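Side-chain contacts in amidase, hydantoinase/carbamoylase family (Burkholderia ambifaria, PDB 5TP4), which probably hydrolyses N-carbamoyl-L-amino acids at a zinc centre, as a dimeric member of the peptidase M20 family: residues R22-M27 with D103-V108; R59-T64 with A110-V115; V67-N72 with L156-A161; A150-A155 with G189-Y194; V226-V231 with Y247-Q252. All coordinates share one frame; numbering follows the deposited sequence.

Contact 1: R22-M27 with D103-V108; sequences RSLADM and DGVYGV
Val105 drives one methyl between Leu24 and Met27 of the facing helix, and this is the tight half of the contact. Its CG2 lies 3.7 Å from Met27 CG and 4.0 Å from Leu24 CD2. The valine holds CG2 anti to its own backbone N (chi1 57° places CG1 in the remaining position, between N and the carbonyl carbon), and CG1 also reaches Leu24 CD2, at 4.1 Å. Met27 passes Val105 in the opposite direction; bends at its second and third torsions (61° and 75°) carry SD and CE away from the valine, leaving CB and CG to do the touching. The packing slackens toward Tyr106. Here Leu24 CD2 sits 4.1 Å from Tyr106 CA, while Leu24 CD1 stands obliquely to the ring, 4.5 Å from Tyr106 CD1. Beyond the contact the helix turns Ala25 and Asp26 to solvent. The tyrosine hydroxyl is engaged by Val401 O and Thr405 OG1, so the ring is held at its far end. Gly104 occupies the N-cap position of helix 105-121, directly after Asp103, a predicted ligand of both zinc ions. Helix 17-28 thus lies against the first turn of helix 105-121, with Leu53 of helix 45-60 on Met27, Leu109 on both Leu24 and Met27, and Ala197 of strand 193-199 beside Tyr106.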
# COMPACT_ATOMS: atom_id res chain seq x y z
N ARG B 22 -37.49 4.02 22.66
CA ARG B 22 -38.32 4.75 21.70
C ARG B 22 -37.71 6.10 21.34
O ARG B 22 -37.78 6.52 20.18
CB ARG B 22 -39.73 4.93 22.28
N SER B 23 -37.10 6.80 22.31
CA SER B 23 -36.49 8.08 21.96
C SER B 23 -35.32 7.88 21.01
O SER B 23 -35.09 8.68 20.10
CB SER B 23 -36.05 8.84 23.22
OG SER B 23 -34.91 8.26 23.83
N LEU B 24 -34.57 6.80 21.21
CA LEU B 24 -33.49 6.47 20.29
C LEU B 24 -34.03 6.14 18.90
O LEU B 24 -33.44 6.54 17.89
CB LEU B 24 -32.71 5.28 20.84
CG LEU B 24 -31.75 5.76 21.95
CD1 LEU B 24 -31.35 4.58 22.82
CD2 LEU B 24 -30.53 6.43 21.30
N ALA B 25 -35.11 5.37 18.84
CA ALA B 25 -35.68 5.04 17.55
C ALA B 25 -36.16 6.30 16.84
O ALA B 25 -35.97 6.45 15.63
CB ALA B 25 -36.84 4.06 17.73
N ASP B 26 -36.81 7.21 17.59
CA ASP B 26 -37.32 8.44 17.00
C ASP B 26 -36.18 9.33 16.53
O ASP B 26 -36.27 9.91 15.43
CB ASP B 26 -38.19 9.20 18.01
CG ASP B 26 -39.57 8.55 18.21
OD1 ASP B 26 -40.05 7.82 17.32
OD2 ASP B 26 -40.18 8.80 19.26
N MET B 27 -35.10 9.45 17.31
CA MET B 27 -34.00 10.31 16.90
C MET B 27 -33.28 9.72 15.70
O MET B 27 -32.86 10.45 14.80
CB MET B 27 -33.03 10.54 18.07
CG MET B 27 -31.88 11.51 17.77
SD MET B 27 -32.41 13.19 17.33
CE MET B 27 -32.88 13.83 18.95
N ASP B 103 -23.97 5.77 18.48
CA ASP B 103 -22.79 6.60 18.74
C ASP B 103 -23.21 8.02 19.07
O ASP B 103 -23.85 8.69 18.24
CB ASP B 103 -21.89 6.64 17.51
CG ASP B 103 -21.02 5.43 17.36
OD1 ASP B 103 -20.61 4.84 18.38
OD2 ASP B 103 -20.70 5.10 16.20
N GLY B 104 -22.79 8.52 20.23
CA GLY B 104 -23.09 9.89 20.64
C GLY B 104 -24.50 10.11 21.13
O GLY B 104 -24.71 10.63 22.23
N VAL B 105 -25.48 9.71 20.33
CA VAL B 105 -26.86 9.98 20.67
C VAL B 105 -27.27 9.23 21.93
O VAL B 105 -28.08 9.75 22.72
CB VAL B 105 -27.77 9.64 19.48
CG1 VAL B 105 -27.58 8.17 19.09
CG2 VAL B 105 -29.25 9.96 19.80
N TYR B 106 -26.75 8.01 22.14
CA TYR B 106 -27.12 7.26 23.34
C TYR B 106 -26.88 8.07 24.61
O TYR B 106 -27.75 8.15 25.47
CB TYR B 106 -26.35 5.93 23.40
CG TYR B 106 -26.45 5.27 24.77
CD1 TYR B 106 -27.69 5.04 25.36
CD2 TYR B 106 -25.31 4.90 25.46
CE1 TYR B 106 -27.77 4.45 26.63
CE2 TYR B 106 -25.39 4.30 26.68
CZ TYR B 106 -26.62 4.09 27.27
OH TYR B 106 -26.65 3.48 28.51
N GLY B 107 -25.72 8.72 24.72
CA GLY B 107 -25.42 9.44 25.96
C GLY B 107 -26.25 10.69 26.16
O GLY B 107 -26.58 11.06 27.31
N VAL B 108 -26.61 11.38 25.08
CA VAL B 108 -27.49 12.54 25.16
C VAL B 108 -28.89 12.11 25.61
O VAL B 108 -29.47 12.68 26.53
CB VAL B 108 -27.53 13.27 23.81
CG1 VAL B 108 -28.56 14.42 23.81
CG2 VAL B 108 -26.12 13.77 23.45

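Contact 2: R59-T64 with A110-V115; sequences RDAGMT and AGLEVV. With EDO (1,2-ethanediol), chain U.
Met63 and Val115 reach toward each other tip to tip, and the methionine thioether bends over both methyls of the valine; a second conformer of Met63 is also modelled, so this grip describes one of two positions. In it Met63 SD lies 3.9 Å from Val115 CG1, and Met63 CE comes to 3.6 Å from Val115 CG2. The chain runs straight out to sulfur (chi2 -178°) and then turns at the last torsion (90°), which brings CE across to the second branch of the valine. Val115 holds CG1 anti to its backbone N, leaving CG2 beside that nitrogen and both methyls available to Met63. Ala61 adds a shorter-armed contact: its CB is 4.2 Å from Val115 CG1 and 4.3 Å from Leu112 CD1, the leucine bringing this branch up from the turn before Val115. All of these contacts are apolar. Ala61 and Met63 flank the C-prime glycine of a Schellman motif that ends the helix, with Gly62 at positive phi, Gly62 N bonded to Arg59 O and Met63 N to Cys58 O. An ethanediol molecule, probably from the crystallisation liquor, donates a weak 3.3 Å bond from O1 to Gly62 O and also bonds to Arg76 O and Asp78 N. The C-terminal end of helix 45-60 is thereby joined to the middle of helix 105-121, while Ile131 of strand 129-133 touches both Met63 and Val115, and Ala75 and Arg77 of strand 73-77 also lie against Met63.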
# COMPACT_ATOMS: atom_id res chain seq x y z
N ARG B 59 -37.57 20.60 26.88
CA ARG B 59 -38.52 21.58 27.38
C ARG B 59 -39.81 20.92 27.84
O ARG B 59 -40.40 21.34 28.84
CB ARG B 59 -38.81 22.63 26.30
CG ARG B 59 -37.59 23.47 25.94
CD ARG B 59 -38.02 24.67 25.07
NE ARG B 59 -36.87 25.24 24.36
CZ ARG B 59 -36.54 24.89 23.12
NH1 ARG B 59 -37.29 24.01 22.47
NH2 ARG B 59 -35.47 25.42 22.54
N ASP B 60 -40.24 19.86 27.15
CA ASP B 60 -41.41 19.10 27.59
C ASP B 60 -41.15 18.41 28.92
O ASP B 60 -42.11 18.11 29.64
CB ASP B 60 -41.80 18.03 26.55
CG ASP B 60 -42.32 18.63 25.24
OD1 ASP B 60 -42.81 19.80 25.24
OD2 ASP B 60 -42.25 17.92 24.21
N ALA B 61 -39.90 18.16 29.26
CA ALA B 61 -39.51 17.59 30.55
C ALA B 61 -39.21 18.68 31.58
O ALA B 61 -38.62 18.41 32.64
CB ALA B 61 -38.28 16.69 30.39
N GLY B 62 -39.59 19.92 31.29
CA GLY B 62 -39.52 20.99 32.27
C GLY B 62 -38.20 21.70 32.33
O GLY B 62 -37.99 22.53 33.22
N MET B 63 -37.30 21.43 31.39
CA MET B 63 -35.97 22.00 31.36
C MET B 63 -35.95 23.32 30.58
O MET B 63 -36.82 23.57 29.73
CB MET B 63 -34.99 21.02 30.72
CG MET B 63 -35.01 19.63 31.38
SD MET B 63 -33.81 18.53 30.63
CE MET B 63 -32.38 18.84 31.68
N THR B 64 -34.94 24.14 30.84
CA THR B 64 -34.67 25.30 29.99
C THR B 64 -33.47 24.95 29.11
O THR B 64 -32.57 24.20 29.52
CB THR B 64 -34.40 26.56 30.80
OG1 THR B 64 -33.31 26.36 31.70
CG2 THR B 64 -35.63 26.93 31.61
N ALA B 110 -29.72 9.31 27.04
CA ALA B 110 -29.64 8.79 28.40
C ALA B 110 -29.81 9.92 29.41
O ALA B 110 -30.54 9.78 30.39
CB ALA B 110 -28.32 8.07 28.63
N GLY B 111 -29.18 11.07 29.16
CA GLY B 111 -29.39 12.20 30.04
C GLY B 111 -30.85 12.63 30.08
O GLY B 111 -31.39 12.91 31.15
N LEU B 112 -31.50 12.69 28.92
CA LEU B 112 -32.91 13.04 28.92
C LEU B 112 -33.72 12.03 29.72
O LEU B 112 -34.63 12.40 30.48
CB LEU B 112 -33.43 13.14 27.48
CG LEU B 112 -34.94 13.36 27.31
CD1 LEU B 112 -35.40 14.72 27.88
CD2 LEU B 112 -35.29 13.27 25.81
N GLU B 113 -33.42 10.74 29.57
CA GLU B 113 -34.21 9.77 30.31
C GLU B 113 -33.94 9.89 31.81
O GLU B 113 -34.85 9.70 32.62
CB GLU B 113 -33.94 8.35 29.79
CG GLU B 113 -34.56 7.21 30.64
CD GLU B 113 -36.07 7.32 30.79
OE1 GLU B 113 -36.73 7.82 29.84
OE2 GLU B 113 -36.60 6.91 31.86
N VAL B 114 -32.70 10.20 32.20
CA VAL B 114 -32.42 10.50 33.60
C VAL B 114 -33.37 11.57 34.13
O VAL B 114 -33.99 11.42 35.18
CB VAL B 114 -30.95 10.91 33.78
CG1 VAL B 114 -30.72 11.53 35.16
CG2 VAL B 114 -30.07 9.66 33.62
N VAL B 115 -33.51 12.66 33.38
CA VAL B 115 -34.39 13.73 33.83
C VAL B 115 -35.85 13.28 33.85
O VAL B 115 -36.57 13.56 34.81
CB VAL B 115 -34.19 14.97 32.95
CG1 VAL B 115 -35.31 16.03 33.22
CG2 VAL B 115 -32.79 15.57 33.24
C1 EDO U . -36.49 23.41 36.09
O1 EDO U . -36.17 22.02 35.94
C2 EDO U . -35.76 24.19 35.00
O2 EDO U . -34.43 24.39 35.47

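Contact 3: V67-N72 with L156-A161; sequences VDAVGN and LPLDDA
Leu158 opens its isopropyl fork over the turn at Ala69 and Val70, giving up more surface than any other residue of the two segments. One prong, Leu158 CD1, lies 3.9 Å from Val70 CB; the other, Leu158 CD2, is 3.9 Å from Ala69 CB. CG stands anti to the backbone N (chi1 175°), which sends the fork out from the first turn of helix 158-163 toward the turn. Leu158 CD1 also comes to 4.0 Å from Ala69 O, so it also lies near the carbonyl of the peptide joining the two. Val70 makes a second, looser contact one helical turn further on, its CG2 lying 4.4 Å from Ala161 CB. The surface presented to the leucine is kept in shape by Asp68. Its OD1 accepts from Val70 N at 3.0 Å and from Asn72 N at 2.9 Å, the two N-H groups arriving from opposite faces of the carboxylate plane, each well out of it. OD2 offers its syn lone pair to Asn72 ND2, 3.0 Å away. Three bonds thus fix the carboxylate, and the amide of Asn72 is tied in turn to Gly148 O and Thr135 N. The bond from Val70 N makes an Asx turn, enclosed in a type I beta turn from Asp68 to Gly71. With Gly71 at positive phi and Asp68 N bonded to Asn72 O, this is the type I turn plus G1 bulge of a beta hairpin, linking antiparallel strands 64-67 and 73-77.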
# COMPACT_ATOMS: atom_id res chain seq x y z
N VAL B 67 -28.05 27.61 23.83
CA VAL B 67 -26.79 27.31 23.15
C VAL B 67 -25.78 28.38 23.52
O VAL B 67 -26.13 29.54 23.79
CB VAL B 67 -26.92 27.23 21.61
CG1 VAL B 67 -27.61 25.94 21.18
CG2 VAL B 67 -27.64 28.44 21.07
N ASP B 68 -24.50 27.98 23.57
CA ASP B 68 -23.43 28.95 23.76
C ASP B 68 -22.92 29.42 22.40
O ASP B 68 -23.47 29.06 21.35
CB ASP B 68 -22.32 28.38 24.65
CG ASP B 68 -21.53 27.24 24.00
OD1 ASP B 68 -21.60 27.03 22.76
OD2 ASP B 68 -20.84 26.53 24.77
N ALA B 69 -21.84 30.21 22.42
CA ALA B 69 -21.34 30.90 21.23
C ALA B 69 -20.72 29.98 20.19
O ALA B 69 -20.43 30.44 19.08
CB ALA B 69 -20.32 31.99 21.62
N VAL B 70 -20.56 28.69 20.49
CA VAL B 70 -20.11 27.72 19.49
C VAL B 70 -21.17 26.64 19.26
O VAL B 70 -20.91 25.59 18.66
CB VAL B 70 -18.73 27.14 19.85
CG1 VAL B 70 -18.81 26.10 20.96
CG2 VAL B 70 -18.03 26.57 18.61
N GLY B 71 -22.41 26.89 19.69
CA GLY B 71 -23.48 25.96 19.39
C GLY B 71 -23.62 24.80 20.35
O GLY B 71 -24.48 23.94 20.13
N ASN B 72 -22.81 24.74 21.41
CA ASN B 72 -23.00 23.66 22.38
C ASN B 72 -24.39 23.81 22.97
O ASN B 72 -24.80 24.93 23.31
CB ASN B 72 -21.95 23.70 23.48
CG ASN B 72 -20.53 23.40 22.99
OD1 ASN B 72 -20.32 22.51 22.17
ND2 ASN B 72 -19.55 24.13 23.53
N LEU B 156 -9.25 24.93 22.70
CA LEU B 156 -9.34 25.51 21.36
C LEU B 156 -9.96 26.89 21.51
O LEU B 156 -11.10 27.00 22.00
CB LEU B 156 -10.18 24.62 20.42
CG LEU B 156 -10.40 25.11 19.00
CD1 LEU B 156 -9.08 25.23 18.27
CD2 LEU B 156 -11.33 24.14 18.26
N PRO B 157 -9.28 27.97 21.11
CA PRO B 157 -9.89 29.30 21.22
C PRO B 157 -11.14 29.43 20.36
O PRO B 157 -11.21 28.88 19.25
CB PRO B 157 -8.77 30.24 20.73
CG PRO B 157 -7.51 29.44 20.88
CD PRO B 157 -7.89 28.02 20.61
N LEU B 158 -12.12 30.18 20.88
CA LEU B 158 -13.41 30.34 20.19
C LEU B 158 -13.24 30.93 18.80
O LEU B 158 -13.87 30.45 17.85
CB LEU B 158 -14.34 31.24 21.02
CG LEU B 158 -15.69 31.62 20.37
CD1 LEU B 158 -16.55 30.39 20.06
CD2 LEU B 158 -16.47 32.61 21.24
N ASP B 159 -12.40 31.97 18.64
CA ASP B 159 -12.25 32.56 17.32
C ASP B 159 -11.61 31.59 16.33
O ASP B 159 -11.95 31.60 15.14
CB ASP B 159 -11.45 33.86 17.40
CG ASP B 159 -12.24 34.98 18.04
OD1 ASP B 159 -13.49 34.86 18.09
OD2 ASP B 159 -11.64 35.98 18.48
N ASP B 160 -10.68 30.75 16.80
CA ASP B 160 -10.11 29.76 15.89
C ASP B 160 -11.18 28.77 15.44
O ASP B 160 -11.25 28.43 14.25
CB ASP B 160 -8.94 29.05 16.55
CG ASP B 160 -7.75 29.97 16.77
OD1 ASP B 160 -7.69 31.04 16.12
OD2 ASP B 160 -6.87 29.63 17.59
N ALA B 161 -12.05 28.35 16.36
CA ALA B 161 -13.11 27.41 16.00
C ALA B 161 -14.10 28.03 15.02
O ALA B 161 -14.50 27.38 14.05
CB ALA B 161 -13.84 26.93 17.26

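Contact 4: A150-A155 with G189-Y194; sequences AVFTGA and GAVDAY. With EDO (1,2-ethanediol), chain S.
Phe152 meets Val191 and Gly189 in a small surface site that holds an ethanediol, probably from the crystallisation liquor, between the last turn of helix 147-153 and the loop leading into strand 193-199 of the central sheet. The helix closes in a Schellman motif at Gly154, whose N bonds to Val151 O. Phe152 leaves it with CG anti to the backbone N (chi1 -177°), which points the ring tip across the gap. Val191 CG2, the methyl beside its own backbone N, comes to the ring edge near its plane, 3.8 Å from Phe152 CZ, and the two side chains cross obliquely. Gly189 approaches through its backbone, with its O 3.9 Å from Phe152 CZ in a slanted position. The glycine has backbone angles unfavourable for other residues, and the diol lies close beside it. The ethanediol lies beside the ring tip: its C1 sits in the ring plane, 3.7 Å from Phe152 CZ, and 3.9 Å from Val191 CG2. Around this group, Trp134 meets the Phe152 ring edge-to-face, and Leu88 of strand 87-91 touches Val191. The edge of Phe152 is thus met by the Val191 methyl and the diol carbon. A further hydrogen bond joins the diol to Glu130 OE1, and on the loop its O1 donates to Ala190 O at 3.1 Å.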
# COMPACT_ATOMS: atom_id res chain seq x y z
N ALA B 150 -13.70 21.03 23.18
CA ALA B 150 -12.40 21.71 23.23
C ALA B 150 -12.57 23.22 23.44
O ALA B 150 -11.77 23.84 24.17
CB ALA B 150 -11.60 21.44 21.95
N VAL B 151 -13.57 23.84 22.80
CA VAL B 151 -13.79 25.27 23.03
C VAL B 151 -14.30 25.50 24.45
O VAL B 151 -13.83 26.41 25.15
CB VAL B 151 -14.76 25.86 21.98
CG1 VAL B 151 -15.11 27.33 22.31
CG2 VAL B 151 -14.11 25.80 20.60
N PHE B 152 -15.23 24.66 24.92
CA PHE B 152 -15.73 24.77 26.29
C PHE B 152 -14.60 24.71 27.33
O PHE B 152 -14.60 25.49 28.30
CB PHE B 152 -16.75 23.66 26.55
CG PHE B 152 -17.37 23.73 27.92
CD1 PHE B 152 -18.53 24.44 28.13
CD2 PHE B 152 -16.80 23.02 28.99
CE1 PHE B 152 -19.12 24.48 29.40
CE2 PHE B 152 -17.39 23.06 30.26
CZ PHE B 152 -18.53 23.78 30.46
N THR B 153 -13.64 23.80 27.15
CA THR B 153 -12.57 23.65 28.13
C THR B 153 -11.42 24.62 27.92
O THR B 153 -10.49 24.62 28.74
CB THR B 153 -12.02 22.21 28.13
OG1 THR B 153 -11.41 21.91 26.87
CG2 THR B 153 -13.13 21.21 28.43
N GLY B 154 -11.43 25.43 26.88
CA GLY B 154 -10.35 26.36 26.62
C GLY B 154 -9.18 25.77 25.85
O GLY B 154 -8.17 26.46 25.66
N ALA B 155 -9.29 24.52 25.39
CA ALA B 155 -8.21 23.88 24.64
C ALA B 155 -8.13 24.43 23.22
O ALA B 155 -7.06 24.42 22.61
CB ALA B 155 -8.41 22.36 24.65
N GLY B 189 -17.69 27.63 31.94
CA GLY B 189 -18.46 27.80 33.16
C GLY B 189 -18.18 26.67 34.13
O GLY B 189 -17.65 25.62 33.73
N ALA B 190 -18.56 26.87 35.39
CA ALA B 190 -18.24 25.92 36.45
C ALA B 190 -19.03 24.64 36.27
O ALA B 190 -20.21 24.67 35.90
CB ALA B 190 -18.56 26.52 37.82
N VAL B 191 -18.36 23.51 36.48
CA VAL B 191 -18.98 22.19 36.37
C VAL B 191 -18.52 21.36 37.57
O VAL B 191 -17.32 21.26 37.82
CB VAL B 191 -18.60 21.47 35.06
CG1 VAL B 191 -19.17 20.08 35.05
CG2 VAL B 191 -19.11 22.25 33.84
N ASP B 192 -19.47 20.76 38.30
CA ASP B 192 -19.08 19.93 39.44
C ASP B 192 -18.48 18.60 38.99
O ASP B 192 -17.52 18.11 39.59
CB ASP B 192 -20.28 19.64 40.33
CG ASP B 192 -19.91 18.77 41.52
OD1 ASP B 192 -19.24 19.27 42.45
OD2 ASP B 192 -20.28 17.59 41.50
N ALA B 193 -19.09 17.98 37.98
CA ALA B 193 -18.63 16.70 37.46
C ALA B 193 -19.26 16.52 36.10
O ALA B 193 -20.30 17.11 35.80
CB ALA B 193 -19.01 15.53 38.37
N TYR B 194 -18.61 15.70 35.26
CA TYR B 194 -19.10 15.43 33.92
C TYR B 194 -19.18 13.92 33.76
O TYR B 194 -18.20 13.21 34.00
CB TYR B 194 -18.17 16.01 32.85
CG TYR B 194 -18.56 15.64 31.44
CD1 TYR B 194 -19.54 16.37 30.78
CD2 TYR B 194 -17.96 14.58 30.77
CE1 TYR B 194 -19.91 16.05 29.49
CE2 TYR B 194 -18.35 14.23 29.48
CZ TYR B 194 -19.32 14.99 28.86
OH TYR B 194 -19.71 14.69 27.57
C1 EDO S . -21.23 25.31 32.52
O1 EDO S . -21.72 26.07 33.62
C2 EDO S . -22.30 24.33 32.08
O2 EDO S . -23.42 25.08 31.59

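Contact 5: V226-V231 with Y247-Q252; sequences VRVTGV and YFASAQ
Val228 alone of segment 226-231 touches the helix, against Ala249 and Ser250, and the residues before and after it serve other partners. Val226 opens the segment by packing on Phe291, Val325 and Ile327 of the two flanking strands. Arg227 leaves the backbone pointing away from the helix and forms a salt bridge to Asp288. At Val228 the strand turns a side chain back to the helix. CG1 stands anti to the backbone N (chi1 -174°), which puts it 4.1 Å from Ala249 CB, while CG2, beside that nitrogen, lies 3.3 Å from Ser250 OG. Val228 CB is 3.6 Å from the same oxygen, so the hydroxyl rests against CG2 and the branch point behind it. This is close packing of a polar atom on carbon; the bonding of Ser250 OG is met within its own helix, by Ala246 O one turn earlier. Thr229 pairs its backbone with Gln324, and their side chains touch; Gly230 pairs its backbone with Gly287 as the strand runs out. The strand-then-helix pair belongs to an alpha/beta sandwich of two helices packed on a four-stranded antiparallel sheet, as in the dimerisation domain of M20 enzymes. Here strand 212-229 runs between strands 288-297 and 324-337, with Val323 touching both Val228 and Ala249, and helix 246-262 packs beside helix 300-321 while presenting Ala251 and Gln252 to Ala254 and Leu255 of the second subunit.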
# COMPACT_ATOMS: atom_id res chain seq x y z
N VAL B 226 7.02 5.48 9.10
CA VAL B 226 8.23 4.71 8.89
C VAL B 226 8.51 4.66 7.39
O VAL B 226 7.60 4.39 6.60
CB VAL B 226 8.11 3.29 9.46
CG1 VAL B 226 9.43 2.57 9.30
CG2 VAL B 226 7.70 3.32 10.93
N ARG B 227 9.77 4.87 7.02
CA ARG B 227 10.18 4.72 5.64
C ARG B 227 11.43 3.85 5.58
O ARG B 227 12.42 4.14 6.26
CB ARG B 227 10.42 6.08 4.99
CG ARG B 227 10.70 5.99 3.51
CD ARG B 227 10.52 7.37 2.91
NE ARG B 227 10.56 7.36 1.45
CZ ARG B 227 10.48 8.47 0.71
NH1 ARG B 227 10.36 9.65 1.32
NH2 ARG B 227 10.52 8.40 -0.61
N VAL B 228 11.38 2.80 4.78
CA VAL B 228 12.50 1.88 4.62
C VAL B 228 13.03 2.02 3.21
O VAL B 228 12.26 1.96 2.24
CB VAL B 228 12.08 0.42 4.91
CG1 VAL B 228 13.29 -0.49 4.88
CG2 VAL B 228 11.37 0.34 6.26
N THR B 229 14.34 2.21 3.08
CA THR B 229 14.97 2.44 1.78
C THR B 229 15.91 1.30 1.46
O THR B 229 16.77 0.95 2.28
CB THR B 229 15.73 3.77 1.77
OG1 THR B 229 14.84 4.82 2.15
CG2 THR B 229 16.25 4.06 0.38
N GLY B 230 15.76 0.73 0.27
CA GLY B 230 16.68 -0.29 -0.20
C GLY B 230 17.12 0.05 -1.61
O GLY B 230 17.35 1.20 -1.95
N VAL B 231 17.24 -0.99 -2.43
CA VAL B 231 17.71 -0.83 -3.80
C VAL B 231 16.68 -1.50 -4.70
O VAL B 231 16.44 -2.71 -4.58
CB VAL B 231 19.11 -1.42 -4.00
CG1 VAL B 231 19.48 -1.44 -5.50
CG2 VAL B 231 20.13 -0.61 -3.18
N TYR B 247 11.05 -4.38 1.26
CA TYR B 247 9.77 -4.92 1.70
C TYR B 247 9.96 -6.10 2.64
O TYR B 247 9.25 -6.20 3.65
CB TYR B 247 8.88 -5.30 0.52
CG TYR B 247 7.53 -5.77 1.03
CD1 TYR B 247 6.59 -4.86 1.51
CD2 TYR B 247 7.24 -7.13 1.11
CE1 TYR B 247 5.36 -5.29 2.01
CE2 TYR B 247 6.01 -7.57 1.60
CZ TYR B 247 5.09 -6.66 2.06
OH TYR B 247 3.89 -7.10 2.54
N PHE B 248 10.91 -6.99 2.35
CA PHE B 248 11.19 -8.05 3.32
C PHE B 248 11.68 -7.44 4.62
O PHE B 248 11.37 -7.96 5.70
CB PHE B 248 12.24 -9.05 2.81
CG PHE B 248 11.72 -10.13 1.88
CD1 PHE B 248 10.41 -10.58 1.94
CD2 PHE B 248 12.58 -10.70 0.94
CE1 PHE B 248 9.95 -11.59 1.06
CE2 PHE B 248 12.13 -11.69 0.05
CZ PHE B 248 10.81 -12.13 0.13
N ALA B 249 12.43 -6.34 4.53
CA ALA B 249 12.88 -5.66 5.75
C ALA B 249 11.70 -5.10 6.53
O ALA B 249 11.62 -5.25 7.76
CB ALA B 249 13.86 -4.53 5.39
N SER B 250 10.76 -4.47 5.83
CA SER B 250 9.59 -3.90 6.48
C SER B 250 8.76 -4.98 7.12
O SER B 250 8.11 -4.75 8.16
CB SER B 250 8.73 -3.14 5.47
OG SER B 250 9.39 -1.96 5.03
N ALA B 251 8.67 -6.14 6.47
CA ALA B 251 7.92 -7.25 7.04
C ALA B 251 8.55 -7.73 8.33
O ALA B 251 7.84 -7.98 9.31
CB ALA B 251 7.81 -8.39 6.01
N GLN B 252 9.88 -7.83 8.37
CA GLN B 252 10.51 -8.25 9.62
C GLN B 252 10.30 -7.20 10.70
O GLN B 252 10.10 -7.54 11.88
CB GLN B 252 12.00 -8.52 9.45
CG GLN B 252 12.55 -9.10 10.74
CD GLN B 252 13.97 -9.51 10.63
OE1 GLN B 252 14.62 -9.27 9.62
NE2 GLN B 252 14.49 -10.13 11.69

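Overall arrangement
Contacts 1 and 2 share helix 105-121, their centres 13 Å apart, and set helices 17-28 and 45-60 against it in turn. Contacts 3 and 4 lie 12 Å apart and touch directly: Leu156 N is probably hydrogen-bonded to Ala150 O (3.1 Å), and Val151 packs on Leu158 and Ala161. Contact 1 is near the metal centre, the side chain of Val105 being about 8 Å from a zinc ion, whereas Val70 of contact 3 and Phe152 of contact 4 are each about 11 Å, between side chains, from Glu137, a zinc-binding residue whose metal is not bound to this chain in the model. Contact 5 stands apart, 45 to 57 Å from the other centres, in the region that meets the second subunit.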